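Local atomic coordinates of alcohol dehydrogenase IV (PDB entry 3IV7), a protein that probably acts as an NAD-dependent maleylacetate reductase, a metal-dependent oxidoreductase of the iron-containing alcohol dehydrogenase family. Residues Cys245-Gly249 with Gly250-Leu254; Ile318-Ala321 with Val322-Leu326. One frame throughout, in Å; residues are numbered along the deposited sequence.

Contact 1 of 2, residues Cys245-Gly249 with Gly250-Leu254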
# COMPACT_ATOMS: atom_id res chain seq x y z
N CYS A 245 7.73 -6.72 -23.85
CA CYS A 245 6.40 -7.29 -24.07
C CYS A 245 5.43 -6.38 -24.79
O CYS A 245 4.62 -6.84 -25.62
CB CYS A 245 5.82 -7.78 -22.75
SG CYS A 245 6.79 -9.20 -22.10
N HIS A 246 5.52 -5.07 -24.51
CA HIS A 246 4.69 -4.09 -25.19
C HIS A 246 4.99 -4.12 -26.71
O HIS A 246 4.09 -4.17 -27.50
CB HIS A 246 4.92 -2.68 -24.61
CG HIS A 246 4.00 -1.62 -25.15
ND1 HIS A 246 4.45 -0.56 -25.91
CD2 HIS A 246 2.66 -1.45 -25.02
CE1 HIS A 246 3.42 0.23 -26.22
NE2 HIS A 246 2.32 -0.30 -25.70
N THR A 247 6.27 -4.11 -27.07
CA THR A 247 6.70 -4.25 -28.48
C THR A 247 6.19 -5.56 -29.09
O THR A 247 5.64 -5.56 -30.19
CB THR A 247 8.23 -4.24 -28.61
OG1 THR A 247 8.75 -2.99 -28.17
CG2 THR A 247 8.68 -4.49 -30.08
N LEU A 248 6.36 -6.67 -28.36
CA LEU A 248 6.00 -7.98 -28.92
C LEU A 248 4.48 -8.09 -29.11
O LEU A 248 4.02 -8.66 -30.10
CB LEU A 248 6.57 -9.14 -28.08
CG LEU A 248 8.11 -9.34 -28.05
CD1 LEU A 248 8.51 -10.51 -27.14
CD2 LEU A 248 8.67 -9.55 -29.45
N GLY A 249 3.71 -7.52 -28.18
CA GLY A 249 2.24 -7.51 -28.28
C GLY A 249 1.73 -6.49 -29.30
O GLY A 249 0.80 -6.75 -30.04
N GLY A 250 2.38 -5.34 -29.34
CA GLY A 250 1.94 -4.24 -30.19
C GLY A 250 2.31 -4.41 -31.63
O GLY A 250 1.46 -4.37 -32.52
N THR A 251 3.58 -4.66 -31.87
CA THR A 251 4.11 -4.72 -33.22
C THR A 251 3.98 -6.09 -33.85
O THR A 251 3.77 -6.20 -35.06
CB THR A 251 5.58 -4.33 -33.21
OG1 THR A 251 5.75 -3.09 -32.51
CG2 THR A 251 6.12 -4.22 -34.65
N PHE A 252 4.13 -7.15 -33.05
CA PHE A 252 4.10 -8.51 -33.61
C PHE A 252 2.86 -9.26 -33.25
O PHE A 252 2.72 -10.42 -33.60
CB PHE A 252 5.33 -9.27 -33.17
CG PHE A 252 6.58 -8.67 -33.63
CD1 PHE A 252 7.19 -7.68 -32.89
CD2 PHE A 252 7.15 -9.06 -34.82
CE1 PHE A 252 8.35 -7.11 -33.32
CE2 PHE A 252 8.30 -8.48 -35.25
CZ PHE A 252 8.91 -7.52 -34.50
N ASN A 253 1.97 -8.62 -32.52
CA ASN A 253 0.71 -9.23 -32.10
C ASN A 253 0.86 -10.62 -31.48
O ASN A 253 0.03 -11.49 -31.70
CB ASN A 253 -0.28 -9.28 -33.26
CG ASN A 253 -1.75 -9.45 -32.78
OD1 ASN A 253 -2.13 -8.97 -31.70
ND2 ASN A 253 -2.55 -10.14 -33.57
N LEU A 254 1.89 -10.82 -30.66
CA LEU A 254 2.05 -12.11 -29.97
C LEU A 254 1.04 -12.14 -28.83
O LEU A 254 0.63 -11.10 -28.36
CB LEU A 254 3.47 -12.27 -29.41
CG LEU A 254 4.61 -12.32 -30.41
CD1 LEU A 254 5.91 -12.78 -29.71
CD2 LEU A 254 4.26 -13.24 -31.57
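Leu248 and Phe252 meet where helix 240-250 comes to its C-terminal turn, and the stretch is a worked example of a helix C-cap closed by a residue in the left-handed conformation, here Asn253 (phi 49°). The carbonyl oxygen of Leu248 is shared: Leu254 N, six residues on, reaches it at 3.1 Å along a nearly straight N-H...O line (175°), while Phe252 N makes a weak bond to it at 3.3 Å. The backbone thus folds back far enough for Leu254 CD1 to rest 4.0 Å from Leu248 CB, an apolar lid that also packs on Thr259 of the next helix.

Phe252 keeps CG beside its own backbone N (chi1 -61°), which swings the ring along the helix flank. Thr247 O lies at the ring edge, and Leu248 CD2 is 4.2 Å from CD1 of Phe252. One face of the Phe252 ring carries the methyl CG2 of Thr251, 3.8 Å above the plane and offset toward the rim; Phe313 adds an edge-to-face partner. Thr247 lies side by side with Thr251, its methyl directed along the helix toward the ring, while its OG1 is hydrogen-bonded to Thr325. In the closing turn itself, CA of Asn253 directs its C-H at Gly249 O, 3.2 Å away.

Contact 2 of 2, residues Ile318-Ala321 with Val322-Leu326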
# COMPACT_ATOMS: atom_id res chain seq x y z
N ILE A 318 13.46 -10.11 -34.78
CA ILE A 318 14.20 -9.60 -33.60
C ILE A 318 14.86 -8.21 -33.84
O ILE A 318 14.82 -7.34 -32.98
CB ILE A 318 15.25 -10.60 -33.15
CG1 ILE A 318 14.58 -11.85 -32.57
CG2 ILE A 318 16.23 -9.97 -32.13
CD1 ILE A 318 15.54 -13.03 -32.36
N ALA A 319 15.50 -8.02 -35.00
CA ALA A 319 16.13 -6.72 -35.32
C ALA A 319 15.12 -5.56 -35.15
O ALA A 319 15.45 -4.52 -34.59
CB ALA A 319 16.72 -6.74 -36.74
N GLU A 320 13.90 -5.75 -35.64
CA GLU A 320 12.86 -4.75 -35.53
C GLU A 320 12.40 -4.59 -34.06
O GLU A 320 12.24 -3.45 -33.57
CB GLU A 320 11.68 -5.12 -36.41
CG GLU A 320 10.51 -4.11 -36.36
CD GLU A 320 9.33 -4.55 -37.24
OE1 GLU A 320 9.43 -5.62 -37.90
OE2 GLU A 320 8.30 -3.82 -37.27
N ALA A 321 12.16 -5.72 -33.38
CA ALA A 321 11.74 -5.66 -32.02
C ALA A 321 12.73 -4.82 -31.24
O ALA A 321 12.35 -4.01 -30.41
CB ALA A 321 11.64 -7.08 -31.40
N VAL A 322 14.01 -5.09 -31.48
CA VAL A 322 15.09 -4.38 -30.83
C VAL A 322 15.10 -2.91 -31.20
O VAL A 322 15.21 -2.04 -30.32
CB VAL A 322 16.42 -5.00 -31.18
CG1 VAL A 322 17.52 -4.09 -30.79
CG2 VAL A 322 16.53 -6.39 -30.50
N ASP A 323 14.95 -2.62 -32.48
CA ASP A 323 14.80 -1.22 -32.94
C ASP A 323 13.79 -0.42 -32.16
O ASP A 323 14.08 0.68 -31.74
CB ASP A 323 14.38 -1.16 -34.39
CG ASP A 323 15.44 -0.80 -35.25
OD1 ASP A 323 15.91 0.36 -35.13
OD2 ASP A 323 15.84 -1.66 -36.04
N VAL A 324 12.59 -0.98 -32.05
CA VAL A 324 11.46 -0.34 -31.40
C VAL A 324 11.58 -0.22 -29.89
O VAL A 324 11.01 0.70 -29.28
CB VAL A 324 10.19 -1.14 -31.69
CG1 VAL A 324 9.04 -0.65 -30.82
CG2 VAL A 324 9.85 -1.04 -33.18
N THR A 325 12.30 -1.14 -29.28
CA THR A 325 12.36 -1.24 -27.83
C THR A 325 13.57 -0.57 -27.19
O THR A 325 13.49 -0.09 -26.06
CB THR A 325 12.38 -2.70 -27.41
OG1 THR A 325 11.20 -3.33 -27.88
CG2 THR A 325 12.46 -2.81 -25.87
N LEU A 326 14.69 -0.58 -27.88
CA LEU A 326 15.94 -0.14 -27.29
C LEU A 326 15.78 1.26 -26.69
O LEU A 326 16.07 1.46 -25.51
CB LEU A 326 17.07 -0.20 -28.31
CG LEU A 326 18.51 -0.36 -27.80
CD1 LEU A 326 18.64 -1.52 -26.83
CD2 LEU A 326 19.45 -0.56 -29.00
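The carboxylate of Asp323 comes up beside the carbonyl of Ala319, one turn earlier, with OD2 3.2 Å from Ala319 O, which stands obliquely to the carboxylate plane. Both atoms are acceptors, so they make no bond. The other oxygen, OD1, forms a salt bridge with Arg339, whose positive charge would probably ease the electrostatic repulsion between OD2 and Ala319 O; the unusual first torsion of Asp323 (chi1 -105°), away from the staggered values, goes with this placement. The second flat group, the carboxylate of Glu320, stands at the end of a fully extended chain. One of its faces is met by the methyl CG2 of Thr251 and by the rim of the Phe252 ring at CZ, while lower down the chain the methylene CG comes near Val324, 4.5 Å from its CG2.

Behind these groups runs the regular i to i+4 ladder of helix 318-326, part of the helical C-terminal region of this iron-containing alcohol dehydrogenase. Val322 N bonds to Ile318 O at 2.8 Å, nearly along the C=O axis, and Val324 N bonds to Glu320 O in the same manner. Asp323 N reaches Ala319 O at 2.9 Å, approaching with a tilt of 26° from the carbonyl plane.

On the buried side Ile318 and Val322 cross obliquely, their CG2 methyls 3.9 Å apart. Val322 CG2 sits beside its own backbone N, which also brings it to 3.2 Å from Ile318 O; Ser343 and Arg339 of helix 339-351 also pack on Val322. Further along, the hydroxyl of Thr325 has Thr247 as a second partner, and Ala321 O has Thr325 OG1 at 2.9 Å and takes a weak bond from Thr325 N.

Overall arrangement
Following the chain from the N terminus, the parallel sheet region comes first and the helical C-terminal region after it, where both contacts lie. Contact 1 closes the end of helix 240-250 and turns the chain into helix 256-271; contact 2 follows in series, within helix 318-326, so the two neither nest nor cross in sequence. Each is a local turn that closes no long loop. In space, however, their centres are 11 Å apart, and Thr247 OG1 and Thr325 OG1 stand 2.5 Å apart in a probable hydrogen bond. Contact 2 lies between contact 1, with Phe252 on Ala321 and Thr247 on Val324, and helix 339-351, so that helix 318-326 joins the two.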